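Side-chain contacts in fumarase E (Shigella flexneri 2a str. 2457T, PDB 3C8G), which probably catalyses the hydration of fumarate to malate and belongs to the family that includes the mannitol operon repressor MtlR: residues G65-I70 / L74-A79; P42-D47 / Y78-M83; T92-Y97 / T160-T165; L13-A18 / H30-Q35. All coordinates share one frame; numbering follows the deposited sequence.

Following the all-helical chain from its N terminus, contact 4 comes first: it brings helix 9-17 against helix 29-40, with the short helix 22-25 in the connection. Contact 2 then spans 42 to 83, joining the loop after helix 29-40 to the C-terminal end of helix 70-79. Contact 1 falls within that span, laying the loop before helix 70-79 on the helix itself; the two share Tyr78 and Ala79. Contact 3 closes the longest loop, bringing helix 158-166 back to helix 85-103. No two loops cross. Ile70 of contact 1 touches Ser95 of contact 3 and Leu33 and Leu34 of contact 4, while Val163 of contact 3 meets Leu16 of contact 4.

Contact 1: G65-I70 / L74-A79; sequences GPLDDI and LRLIYA
Leu67, three residues ahead of Ile70, folds back beside the helix that Ile70 begins and lays its CD2 methyl on Leu76 CD1 at 3.7 Å, so a helix is packed against its own lead-in. The two leucine side chains cross at about a right angle, and Leu67 CD1 stays near the same methyl, 4.2 Å from Leu76 CD1. The first torsion of Leu67 (chi1 -73°, CG opposite the carbonyl carbon) aims the branch at the helix. The other half of the contact is helical continuity: Leu74 N donates to Ile70 O at 2.9 Å, an i+4 bond of the helix, and the first carbons of the Leu74 side chain brush the same oxygen, with Leu74 CB 3.3 Å from Ile70 O. A type I turn from Gly65 to Asp68 brings the chain round, and Asp68 centres an inverse gamma turn while forming a salt bridge with Arg38. Asp69 is the N-cap, its OD2 accepting from Val72 N. Pro66 and Ala79 pack on the partner chain of the dimer. Ile70 and Leu74 insert between two helices, meeting Leu33 and Ile37 of helix 29-40 and Ser95 and Ile91 of helix 85-103.

Contact 2: P42-D47 / Y78-M83; sequences PSLFVD and YALGKM
A 3-10 segment that begins before Pro42 carries the chain to Leu44, whose side chain meets Leu80 and Lys82 on the Schellman motif that ends helix 70-79. Pro42 itself packs on Leu61, and its O accepts from Phe45 N at 2.9 Å, closing the turn. Leu44 does the touching with a single methyl, CD2, which lies 3.8 Å from Leu80 CD1 where the two leucine side chains cross obliquely. Its CG sits opposite the carbonyl carbon (chi1 -56°), which swings the branch toward the helix end although the CB bond does not point there. On its other flank Leu44 CB rests over the centre of the Phe45 ring, 4.0 Å above the plane. The CB of Phe45 points away from the helix end, but its ring comes back nearer and packs on Leu76, Val57 and an apolar side chain of the partner subunit. Across from Leu44, Gly81 is the C-prime residue, with positive phi; Gly81 N bonds Tyr78 O and Lys82 N probably bonds Ile77 O, which helps to place the exposed Lys82 side chain. The lysine chain and Leu44 slide past each other in opposite directions, and Lys82 CD comes to 3.5 Å from Leu44 CD2.

Contact 3: T92-Y97 / T160-T165; sequences THFSQY and TLAVTT
Phe94 reaches across to Ala162 and Val163 with the far end of its ring. Ala162 CB sits at the ring edge, near its plane, 4.0 Å from Phe94 CZ. Val163 CG1 approaches obliquely, 3.8 Å from Phe94 CE2, and the phenylalanine and valine side chains cross at about a right angle. No hydrogen bond joins the two segments; the contact is apolar and small. Next round the ring come Phe118 of helix 113-120, which meets it edge-to-face, and Met26, while Leu33 of helix 29-40 touches the root of the side chain. Tyr97, one turn on from Phe94, packs on the same Met26 and Phe118. This is helix-on-helix packing in the core of an all-helical fold, helix 158-166 against helix 85-103; the centre of the contact is about 2 Å from the centre of the chain. Ala162 also touches Val122, Ser124 and Ile125, and Val163 is backed by Leu16 of helix 9-17. Farther out, Thr165 OG1 donates to Leu161 O within its own helix, at 3.2 Å. Ser95 OG instead reaches helix 70-79, bonding Asp71 OD1.

Contact 4: L13-A18 / H30-Q35; sequences LEQLDA and HSILLQ
Ile32 extends its CD1 methyl from helix 29-40 into the angle between Gln15 and Leu16 of helix 9-17. The methyl lies 3.8 Å from Gln15 OE1 and 4.2 Å from Leu16 CG, and Ile32 CG1 follows at 4.0 Å from Gln15 OE1. Both pairs of side chains meet at a slant. The isoleucine reaches so far because its longer branch stands opposite the carbonyl carbon (chi1 -68°) and then continues extended to CD1. Gln15, also extended beyond CG, lies along the more exposed border of the contact. Its other amide atom, NE2, bonds to Asp11 OD2 one turn earlier, which helps to hold the amide turned, with OE1 toward the isoleucine. The backbones stay well apart, with Gln15 CA and Ile32 CA 9.3 Å from each other, so side chains alone join the two helices. A third helix, 158-166, also covers Leu16, and Leu7 and Leu167 add further apolar cover to Ile32. With neither hydrogen bond nor salt bridge between the segments, the two helices are held here by van der Waals contact, and the polar amide is probably oriented from within its own helix.

Contact 1: G65-I70 / L74-A79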
loop_
_atom_site.group_PDB
_atom_site.type_symbol
_atom_site.label_atom_id
_atom_site.label_comp_id
_atom_site.label_asym_id
_atom_site.label_seq_id
_atom_site.Cartn_x
_atom_site.Cartn_y
_atom_site.Cartn_z
ATOM N N GLY B 65 7.511 -7.351 0.071
ATOM C CA GLY B 65 7.171 -5.962 -0.220
ATOM C C GLY B 65 6.106 -5.339 0.674
ATOM O O GLY B 65 5.658 -5.961 1.639
ATOM N N PRO B 66 5.684 -4.102 0.352
ATOM C CA PRO B 66 4.723 -3.318 1.143
ATOM C C PRO B 66 3.295 -3.891 1.173
ATOM O O PRO B 66 2.431 -3.356 1.857
ATOM C CB PRO B 66 4.719 -1.965 0.421
ATOM C CG PRO B 66 5.089 -2.295 -0.968
ATOM C CD PRO B 66 6.128 -3.350 -0.837
ATOM N N LEU B 67 3.055 -4.961 0.421
ATOM C CA LEU B 67 1.759 -5.631 0.388
ATOM C C LEU B 67 1.849 -7.159 0.642
ATOM O O LEU B 67 0.892 -7.886 0.396
ATOM C CB LEU B 67 1.069 -5.328 -0.939
ATOM C CG LEU B 67 0.499 -3.926 -1.137
ATOM C CD1 LEU B 67 0.503 -3.596 -2.613
ATOM C CD2 LEU B 67 -0.910 -3.809 -0.563
ATOM N N ASP B 68 2.999 -7.634 1.131
ATOM C CA ASP B 68 3.152 -9.030 1.570
ATOM C C ASP B 68 2.775 -9.080 3.069
ATOM O O ASP B 68 3.558 -9.513 3.923
ATOM C CB ASP B 68 4.596 -9.522 1.322
ATOM C CG ASP B 68 4.708 -11.056 1.184
ATOM O OD1 ASP B 68 3.726 -11.801 1.469
ATOM O OD2 ASP B 68 5.809 -11.516 0.785
ATOM N N ASP B 69 1.576 -8.593 3.367
ATOM C CA ASP B 69 1.045 -8.537 4.721
ATOM C C ASP B 69 -0.480 -8.560 4.587
ATOM O O ASP B 69 -1.069 -7.619 4.057
ATOM C CB ASP B 69 1.524 -7.253 5.392
ATOM C CG ASP B 69 0.964 -7.054 6.800
ATOM O OD1 ASP B 69 1.752 -7.161 7.763
ATOM O OD2 ASP B 69 -0.239 -6.747 6.963
ATOM N N ILE B 70 -1.121 -9.629 5.052
ATOM C CA ILE B 70 -2.564 -9.772 4.843
ATOM C C ILE B 70 -3.385 -8.552 5.253
ATOM O O ILE B 70 -4.352 -8.219 4.608
ATOM C CB ILE B 70 -3.142 -11.099 5.439
ATOM C CG1 ILE B 70 -4.408 -11.503 4.685
ATOM C CG2 ILE B 70 -3.376 -11.000 6.943
ATOM C CD1 ILE B 70 -4.741 -13.000 4.800
ATOM N N LEU B 74 -5.565 -6.437 2.643
ATOM C CA LEU B 74 -7.023 -6.441 2.795
ATOM C C LEU B 74 -7.521 -5.017 2.758
ATOM O O LEU B 74 -8.397 -4.664 1.965
ATOM C CB LEU B 74 -7.454 -7.063 4.117
ATOM C CG LEU B 74 -7.729 -8.547 4.166
ATOM C CD1 LEU B 74 -7.921 -8.942 5.632
ATOM C CD2 LEU B 74 -8.945 -8.895 3.311
ATOM N N ARG B 75 -6.942 -4.201 3.619
ATOM C CA ARG B 75 -7.280 -2.800 3.638
ATOM C C ARG B 75 -7.195 -2.173 2.240
ATOM O O ARG B 75 -8.093 -1.415 1.865
ATOM C CB ARG B 75 -6.440 -2.074 4.672
ATOM C CG ARG B 75 -6.929 -2.413 6.058
ATOM C CD ARG B 75 -6.175 -1.691 7.117
ATOM N NE ARG B 75 -5.192 -2.557 7.757
ATOM C CZ ARG B 75 -4.879 -2.490 9.048
ATOM N NH1 ARG B 75 -5.495 -1.620 9.838
ATOM N NH2 ARG B 75 -3.962 -3.292 9.550
ATOM N N LEU B 76 -6.178 -2.536 1.448
ATOM C CA LEU B 76 -6.051 -1.981 0.088
ATOM C C LEU B 76 -7.274 -2.345 -0.760
ATOM O O LEU B 76 -7.900 -1.476 -1.357
ATOM C CB LEU B 76 -4.751 -2.427 -0.604
ATOM C CG LEU B 76 -3.931 -1.433 -1.439
ATOM C CD1 LEU B 76 -3.405 -2.082 -2.695
ATOM C CD2 LEU B 76 -4.680 -0.204 -1.818
ATOM N N ILE B 77 -7.621 -3.627 -0.787
ATOM C CA ILE B 77 -8.742 -4.102 -1.576
ATOM C C ILE B 77 -10.045 -3.440 -1.129
ATOM O O ILE B 77 -10.871 -3.040 -1.977
ATOM C CB ILE B 77 -8.904 -5.621 -1.488
ATOM C CG1 ILE B 77 -7.577 -6.340 -1.815
ATOM C CG2 ILE B 77 -10.099 -6.089 -2.360
ATOM C CD1 ILE B 77 -7.638 -7.850 -1.651
ATOM N N TYR B 78 -10.228 -3.330 0.191
ATOM C CA TYR B 78 -11.394 -2.652 0.763
ATOM C C TYR B 78 -11.411 -1.168 0.310
ATOM O O TYR B 78 -12.301 -0.750 -0.406
ATOM C CB TYR B 78 -11.398 -2.842 2.290
ATOM C CG TYR B 78 -12.764 -2.749 2.981
ATOM C CD1 TYR B 78 -13.922 -3.283 2.414
ATOM C CD2 TYR B 78 -12.881 -2.143 4.231
ATOM C CE1 TYR B 78 -15.174 -3.164 3.066
ATOM C CE2 TYR B 78 -14.109 -2.035 4.883
ATOM C CZ TYR B 78 -15.244 -2.540 4.309
ATOM O OH TYR B 78 -16.428 -2.409 5.005
ATOM N N ALA B 79 -10.377 -0.420 0.681
ATOM C CA ALA B 79 -10.122 0.962 0.242
ATOM C C ALA B 79 -10.482 1.316 -1.215
ATOM O O ALA B 79 -11.017 2.396 -1.497
ATOM C CB ALA B 79 -8.664 1.290 0.494
#

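Contact 2: P42-D47 / Y78-M83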
loop_
_atom_site.group_PDB
_atom_site.type_symbol
_atom_site.label_atom_id
_atom_site.label_comp_id
_atom_site.label_asym_id
_atom_site.label_seq_id
_atom_site.Cartn_x
_atom_site.Cartn_y
_atom_site.Cartn_z
ATOM N N PRO B 42 -3.142 -8.410 -8.383
ATOM C CA PRO B 42 -2.990 -7.956 -9.787
ATOM C C PRO B 42 -4.253 -7.369 -10.401
ATOM O O PRO B 42 -4.167 -6.445 -11.214
ATOM C CB PRO B 42 -2.616 -9.236 -10.537
ATOM C CG PRO B 42 -1.945 -10.091 -9.497
ATOM C CD PRO B 42 -2.553 -9.750 -8.174
ATOM N N SER B 43 -5.401 -7.921 -10.007
ATOM C CA SER B 43 -6.734 -7.479 -10.446
ATOM C C SER B 43 -6.962 -6.006 -10.247
ATOM O O SER B 43 -7.790 -5.415 -10.935
ATOM C CB SER B 43 -7.815 -8.177 -9.637
ATOM O OG SER B 43 -8.314 -9.257 -10.356
ATOM N N LEU B 44 -6.267 -5.428 -9.273
ATOM C CA LEU B 44 -6.498 -4.045 -8.918
ATOM C C LEU B 44 -5.716 -3.129 -9.816
ATOM O O LEU B 44 -5.886 -1.921 -9.777
ATOM C CB LEU B 44 -6.035 -3.792 -7.495
ATOM C CG LEU B 44 -6.644 -4.677 -6.440
ATOM C CD1 LEU B 44 -5.696 -4.670 -5.249
ATOM C CD2 LEU B 44 -8.037 -4.162 -6.094
ATOM N N PHE B 45 -4.827 -3.711 -10.601
ATOM C CA PHE B 45 -3.837 -2.932 -11.299
ATOM C C PHE B 45 -3.902 -3.134 -12.810
ATOM O O PHE B 45 -4.354 -4.170 -13.304
ATOM C CB PHE B 45 -2.456 -3.284 -10.755
ATOM C CG PHE B 45 -2.294 -3.036 -9.270
ATOM C CD1 PHE B 45 -2.635 -1.802 -8.701
ATOM C CD2 PHE B 45 -1.750 -4.015 -8.441
ATOM C CE1 PHE B 45 -2.455 -1.562 -7.325
ATOM C CE2 PHE B 45 -1.563 -3.769 -7.073
ATOM C CZ PHE B 45 -1.918 -2.536 -6.527
ATOM N N VAL B 46 -3.453 -2.120 -13.527
ATOM C CA VAL B 46 -3.358 -2.117 -14.971
ATOM C C VAL B 46 -2.619 -3.361 -15.481
ATOM O O VAL B 46 -1.570 -3.710 -14.947
ATOM C CB VAL B 46 -2.646 -0.813 -15.394
ATOM C CG1 VAL B 46 -2.212 -0.827 -16.859
ATOM C CG2 VAL B 46 -3.540 0.389 -15.083
ATOM N N ASP B 47 -3.186 -4.036 -16.492
ATOM C CA ASP B 47 -2.573 -5.235 -17.124
ATOM C C ASP B 47 -1.747 -4.865 -18.349
ATOM O O ASP B 47 -0.716 -5.473 -18.614
ATOM C CB ASP B 47 -3.634 -6.240 -17.624
ATOM C CG ASP B 47 -4.934 -6.181 -16.845
ATOM O OD1 ASP B 47 -4.888 -6.278 -15.596
ATOM O OD2 ASP B 47 -6.007 -6.055 -17.489
ATOM N N TYR B 78 -10.228 -3.330 0.191
ATOM C CA TYR B 78 -11.394 -2.652 0.763
ATOM C C TYR B 78 -11.411 -1.168 0.310
ATOM O O TYR B 78 -12.301 -0.750 -0.406
ATOM C CB TYR B 78 -11.398 -2.842 2.290
ATOM C CG TYR B 78 -12.764 -2.749 2.981
ATOM C CD1 TYR B 78 -13.922 -3.283 2.414
ATOM C CD2 TYR B 78 -12.881 -2.143 4.231
ATOM C CE1 TYR B 78 -15.174 -3.164 3.066
ATOM C CE2 TYR B 78 -14.109 -2.035 4.883
ATOM C CZ TYR B 78 -15.244 -2.540 4.309
ATOM O OH TYR B 78 -16.428 -2.409 5.005
ATOM N N ALA B 79 -10.377 -0.420 0.681
ATOM C CA ALA B 79 -10.122 0.962 0.242
ATOM C C ALA B 79 -10.482 1.316 -1.215
ATOM O O ALA B 79 -11.017 2.396 -1.497
ATOM C CB ALA B 79 -8.664 1.290 0.494
ATOM N N LEU B 80 -10.173 0.410 -2.134
ATOM C CA LEU B 80 -10.501 0.616 -3.533
ATOM C C LEU B 80 -11.929 0.174 -3.868
ATOM O O LEU B 80 -12.307 0.114 -5.045
ATOM C CB LEU B 80 -9.482 -0.083 -4.432
ATOM C CG LEU B 80 -8.021 0.329 -4.241
ATOM C CD1 LEU B 80 -7.064 -0.689 -4.858
ATOM C CD2 LEU B 80 -7.783 1.725 -4.779
ATOM N N GLY B 81 -12.712 -0.126 -2.827
ATOM C CA GLY B 81 -14.117 -0.518 -2.960
ATOM C C GLY B 81 -14.277 -1.798 -3.736
ATOM O O GLY B 81 -15.135 -1.908 -4.585
ATOM N N LYS B 82 -13.455 -2.786 -3.438
ATOM C CA LYS B 82 -13.390 -3.947 -4.316
ATOM C C LYS B 82 -13.694 -5.267 -3.632
ATOM O O LYS B 82 -13.488 -6.335 -4.183
ATOM C CB LYS B 82 -12.073 -3.959 -5.098
ATOM C CG LYS B 82 -12.104 -2.966 -6.257
ATOM C CD LYS B 82 -11.185 -3.424 -7.362
ATOM C CE LYS B 82 -11.568 -2.819 -8.685
ATOM N NZ LYS B 82 -11.720 -1.342 -8.588
HETATM N N MSE B 83 -14.246 -5.147 -2.438
HETATM C CA MSE B 83 -14.610 -6.267 -1.595
HETATM C C MSE B 83 -15.738 -5.748 -0.712
HETATM O O MSE B 83 -15.660 -4.604 -0.254
HETATM C CB MSE B 83 -13.398 -6.634 -0.757
HETATM C CG MSE B 83 -13.665 -7.443 0.478
HETATM SE SE MSE B 83 -11.943 -7.823 1.316
HETATM C CE MSE B 83 -11.429 -9.371 0.217
#

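Contact 3: T92-Y97 / T160-T165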
loop_
_atom_site.group_PDB
_atom_site.type_symbol
_atom_site.label_atom_id
_atom_site.label_comp_id
_atom_site.label_asym_id
_atom_site.label_seq_id
_atom_site.Cartn_x
_atom_site.Cartn_y
_atom_site.Cartn_z
ATOM N N THR B 92 -10.490 -10.371 7.933
ATOM C CA THR B 92 -9.967 -9.640 9.079
ATOM C C THR B 92 -10.077 -10.493 10.350
ATOM O O THR B 92 -9.095 -10.670 11.058
ATOM C CB THR B 92 -10.678 -8.288 9.219
ATOM O OG1 THR B 92 -10.355 -7.518 8.065
ATOM C CG2 THR B 92 -10.196 -7.517 10.444
ATOM N N HIS B 93 -11.245 -11.071 10.607
ATOM C CA HIS B 93 -11.382 -11.904 11.796
ATOM C C HIS B 93 -10.407 -13.067 11.800
ATOM O O HIS B 93 -9.798 -13.343 12.822
ATOM C CB HIS B 93 -12.820 -12.364 12.023
ATOM C CG HIS B 93 -13.733 -11.268 12.496
ATOM N ND1 HIS B 93 -13.325 -10.275 13.365
ATOM C CD2 HIS B 93 -15.038 -11.013 12.225
ATOM C CE1 HIS B 93 -14.334 -9.460 13.608
ATOM N NE2 HIS B 93 -15.388 -9.896 12.943
ATOM N N PHE B 94 -10.235 -13.739 10.668
ATOM C CA PHE B 94 -9.252 -14.841 10.615
ATOM C C PHE B 94 -7.860 -14.313 10.902
ATOM O O PHE B 94 -7.034 -15.031 11.443
ATOM C CB PHE B 94 -9.236 -15.556 9.252
ATOM C CG PHE B 94 -10.124 -16.769 9.185
ATOM C CD1 PHE B 94 -11.503 -16.637 8.961
ATOM C CD2 PHE B 94 -9.591 -18.034 9.310
ATOM C CE1 PHE B 94 -12.319 -17.709 8.899
ATOM C CE2 PHE B 94 -10.415 -19.153 9.223
ATOM C CZ PHE B 94 -11.779 -18.987 9.017
ATOM N N SER B 95 -7.599 -13.052 10.554
ATOM C CA SER B 95 -6.246 -12.512 10.725
ATOM C C SER B 95 -6.028 -12.091 12.170
ATOM O O SER B 95 -4.996 -12.404 12.787
ATOM C CB SER B 95 -5.969 -11.351 9.769
ATOM O OG SER B 95 -4.589 -11.014 9.817
ATOM N N GLN B 96 -7.005 -11.398 12.719
ATOM C CA GLN B 96 -6.953 -11.039 14.120
ATOM C C GLN B 96 -6.785 -12.244 15.055
ATOM O O GLN B 96 -5.974 -12.194 15.984
ATOM C CB GLN B 96 -8.189 -10.252 14.486
ATOM C CG GLN B 96 -8.420 -9.045 13.579
ATOM C CD GLN B 96 -9.569 -8.205 14.084
ATOM O OE1 GLN B 96 -10.585 -8.741 14.552
ATOM N NE2 GLN B 96 -9.416 -6.879 14.019
ATOM N N TYR B 97 -7.509 -13.330 14.786
ATOM C CA TYR B 97 -7.386 -14.569 15.565
ATOM C C TYR B 97 -6.044 -15.327 15.392
ATOM O O TYR B 97 -5.510 -15.869 16.369
ATOM C CB TYR B 97 -8.593 -15.488 15.315
ATOM C CG TYR B 97 -8.808 -16.552 16.377
ATOM C CD1 TYR B 97 -9.474 -17.742 16.071
ATOM C CD2 TYR B 97 -8.331 -16.382 17.677
ATOM C CE1 TYR B 97 -9.660 -18.733 17.032
ATOM C CE2 TYR B 97 -8.526 -17.349 18.649
ATOM C CZ TYR B 97 -9.193 -18.532 18.328
ATOM O OH TYR B 97 -9.393 -19.507 19.297
ATOM N N THR B 160 -13.336 -24.876 7.815
ATOM C CA THR B 160 -12.893 -25.230 6.478
ATOM C C THR B 160 -13.838 -24.649 5.445
ATOM O O THR B 160 -13.401 -23.968 4.513
ATOM C CB THR B 160 -12.725 -26.712 6.313
ATOM O OG1 THR B 160 -11.718 -27.129 7.230
ATOM C CG2 THR B 160 -12.281 -27.035 4.920
ATOM N N LEU B 161 -15.133 -24.868 5.627
ATOM C CA LEU B 161 -16.132 -24.204 4.770
ATOM C C LEU B 161 -15.840 -22.705 4.639
ATOM O O LEU B 161 -15.901 -22.150 3.531
ATOM C CB LEU B 161 -17.552 -24.468 5.289
ATOM C CG LEU B 161 -18.856 -24.186 4.507
ATOM C CD1 LEU B 161 -19.400 -22.752 4.776
ATOM C CD2 LEU B 161 -18.743 -24.505 3.000
ATOM N N ALA B 162 -15.485 -22.062 5.754
ATOM C CA ALA B 162 -15.269 -20.600 5.756
ATOM C C ALA B 162 -14.073 -20.143 4.908
ATOM O O ALA B 162 -14.162 -19.121 4.225
ATOM C CB ALA B 162 -15.145 -20.056 7.166
ATOM N N VAL B 163 -12.958 -20.873 4.947
ATOM C CA VAL B 163 -11.841 -20.405 4.144
ATOM C C VAL B 163 -12.129 -20.698 2.675
ATOM O O VAL B 163 -11.905 -19.865 1.791
ATOM C CB VAL B 163 -10.418 -20.864 4.643
ATOM C CG1 VAL B 163 -10.462 -21.346 6.072
ATOM C CG2 VAL B 163 -9.811 -21.864 3.754
ATOM N N THR B 164 -12.678 -21.875 2.451
ATOM C CA THR B 164 -13.010 -22.372 1.144
ATOM C C THR B 164 -14.002 -21.436 0.420
ATOM O O THR B 164 -13.879 -21.231 -0.793
ATOM C CB THR B 164 -13.527 -23.820 1.298
ATOM O OG1 THR B 164 -12.957 -24.666 0.291
ATOM C CG2 THR B 164 -15.036 -23.913 1.312
ATOM N N THR B 165 -14.946 -20.845 1.167
ATOM C CA THR B 165 -15.929 -19.935 0.569
ATOM C C THR B 165 -15.365 -18.515 0.402
ATOM O O THR B 165 -15.771 -17.778 -0.497
ATOM C CB THR B 165 -17.320 -19.944 1.299
ATOM O OG1 THR B 165 -17.171 -19.408 2.598
ATOM C CG2 THR B 165 -17.854 -21.356 1.464
#

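Contact 4: L13-A18 / H30-Q35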
loop_
_atom_site.group_PDB
_atom_site.type_symbol
_atom_site.label_atom_id
_atom_site.label_comp_id
_atom_site.label_asym_id
_atom_site.label_seq_id
_atom_site.Cartn_x
_atom_site.Cartn_y
_atom_site.Cartn_z
ATOM N N LEU B 13 -8.215 -28.182 0.669
ATOM C CA LEU B 13 -8.894 -29.139 1.539
ATOM C C LEU B 13 -7.947 -30.176 2.131
ATOM O O LEU B 13 -8.118 -30.568 3.285
ATOM C CB LEU B 13 -10.033 -29.842 0.787
ATOM C CG LEU B 13 -11.472 -29.300 0.831
ATOM C CD1 LEU B 13 -12.354 -29.944 1.941
ATOM C CD2 LEU B 13 -11.478 -27.778 0.924
ATOM N N GLU B 14 -6.962 -30.631 1.351
ATOM C CA GLU B 14 -5.999 -31.631 1.853
ATOM C C GLU B 14 -5.183 -31.013 2.980
ATOM O O GLU B 14 -5.077 -31.591 4.075
ATOM C CB GLU B 14 -5.089 -32.208 0.736
ATOM C CG GLU B 14 -3.717 -32.772 1.235
ATOM C CD GLU B 14 -3.177 -34.003 0.459
ATOM O OE1 GLU B 14 -3.873 -34.543 -0.440
ATOM O OE2 GLU B 14 -2.044 -34.449 0.771
ATOM N N GLN B 15 -4.638 -29.829 2.711
ATOM C CA GLN B 15 -3.842 -29.115 3.684
ATOM C C GLN B 15 -4.619 -28.869 4.976
ATOM O O GLN B 15 -4.113 -29.152 6.051
ATOM C CB GLN B 15 -3.347 -27.802 3.100
ATOM C CG GLN B 15 -2.089 -27.922 2.281
ATOM C CD GLN B 15 -1.691 -26.602 1.644
ATOM O OE1 GLN B 15 -1.448 -25.602 2.326
ATOM N NE2 GLN B 15 -1.624 -26.593 0.326
ATOM N N LEU B 16 -5.848 -28.355 4.877
ATOM C CA LEU B 16 -6.623 -28.019 6.073
ATOM C C LEU B 16 -7.104 -29.240 6.805
ATOM O O LEU B 16 -7.117 -29.252 8.027
ATOM C CB LEU B 16 -7.811 -27.120 5.757
ATOM C CG LEU B 16 -7.453 -25.671 5.447
ATOM C CD1 LEU B 16 -8.633 -25.082 4.708
ATOM C CD2 LEU B 16 -7.072 -24.836 6.699
ATOM N N ASP B 17 -7.490 -30.278 6.071
ATOM C CA ASP B 17 -7.915 -31.485 6.750
ATOM C C ASP B 17 -6.712 -32.138 7.454
ATOM O O ASP B 17 -6.874 -32.770 8.497
ATOM C CB ASP B 17 -8.670 -32.448 5.823
ATOM C CG ASP B 17 -9.594 -33.437 6.607
ATOM O OD1 ASP B 17 -10.686 -33.008 7.054
ATOM O OD2 ASP B 17 -9.226 -34.644 6.760
ATOM N N ALA B 18 -5.507 -31.929 6.925
ATOM C CA ALA B 18 -4.278 -32.407 7.582
ATOM C C ALA B 18 -3.919 -31.765 8.951
ATOM O O ALA B 18 -2.979 -32.209 9.607
ATOM C CB ALA B 18 -3.091 -32.318 6.623
ATOM N N HIS B 30 -4.248 -19.025 7.547
ATOM C CA HIS B 30 -3.733 -17.677 7.335
ATOM C C HIS B 30 -2.868 -17.693 6.073
ATOM O O HIS B 30 -3.019 -16.861 5.185
ATOM C CB HIS B 30 -2.976 -17.183 8.583
ATOM C CG HIS B 30 -1.973 -16.114 8.310
ATOM N ND1 HIS B 30 -0.672 -16.391 7.922
ATOM C CD2 HIS B 30 -2.070 -14.763 8.367
ATOM C CE1 HIS B 30 -0.014 -15.255 7.753
ATOM N NE2 HIS B 30 -0.840 -14.253 8.018
ATOM N N SER B 31 -2.010 -18.692 5.971
ATOM C CA SER B 31 -1.106 -18.847 4.823
ATOM C C SER B 31 -1.843 -18.968 3.489
ATOM O O SER B 31 -1.479 -18.310 2.506
ATOM C CB SER B 31 -0.211 -20.068 5.050
ATOM O OG SER B 31 0.813 -20.158 4.079
ATOM N N ILE B 32 -2.873 -19.806 3.463
ATOM C CA ILE B 32 -3.743 -19.962 2.307
ATOM C C ILE B 32 -4.537 -18.680 1.985
ATOM O O ILE B 32 -4.760 -18.352 0.815
ATOM C CB ILE B 32 -4.696 -21.143 2.536
ATOM C CG1 ILE B 32 -3.896 -22.457 2.549
ATOM C CG2 ILE B 32 -5.825 -21.156 1.491
ATOM C CD1 ILE B 32 -4.689 -23.698 3.010
ATOM N N LEU B 33 -4.957 -17.955 3.014
ATOM C CA LEU B 33 -5.689 -16.732 2.788
ATOM C C LEU B 33 -4.773 -15.622 2.228
ATOM O O LEU B 33 -5.163 -14.878 1.320
ATOM C CB LEU B 33 -6.409 -16.280 4.060
ATOM C CG LEU B 33 -7.599 -17.135 4.533
ATOM C CD1 LEU B 33 -8.140 -16.592 5.863
ATOM C CD2 LEU B 33 -8.724 -17.248 3.463
ATOM N N LEU B 34 -3.561 -15.517 2.759
ATOM C CA LEU B 34 -2.625 -14.504 2.297
ATOM C C LEU B 34 -2.367 -14.757 0.817
ATOM O O LEU B 34 -2.463 -13.832 0.001
ATOM C CB LEU B 34 -1.301 -14.590 3.075
ATOM C CG LEU B 34 -0.398 -13.390 3.414
ATOM C CD1 LEU B 34 1.039 -13.864 3.598
ATOM C CD2 LEU B 34 -0.455 -12.297 2.375
ATOM N N GLN B 35 -2.067 -16.012 0.463
ATOM C CA GLN B 35 -1.826 -16.319 -0.943
ATOM C C GLN B 35 -3.057 -16.150 -1.831
ATOM O O GLN B 35 -2.933 -15.652 -2.951
ATOM C CB GLN B 35 -1.097 -17.661 -1.157
ATOM C CG GLN B 35 0.423 -17.489 -1.669
ATOM C CD GLN B 35 1.289 -16.512 -0.808
ATOM O OE1 GLN B 35 1.639 -15.413 -1.258
ATOM N NE2 GLN B 35 1.604 -16.918 0.433
#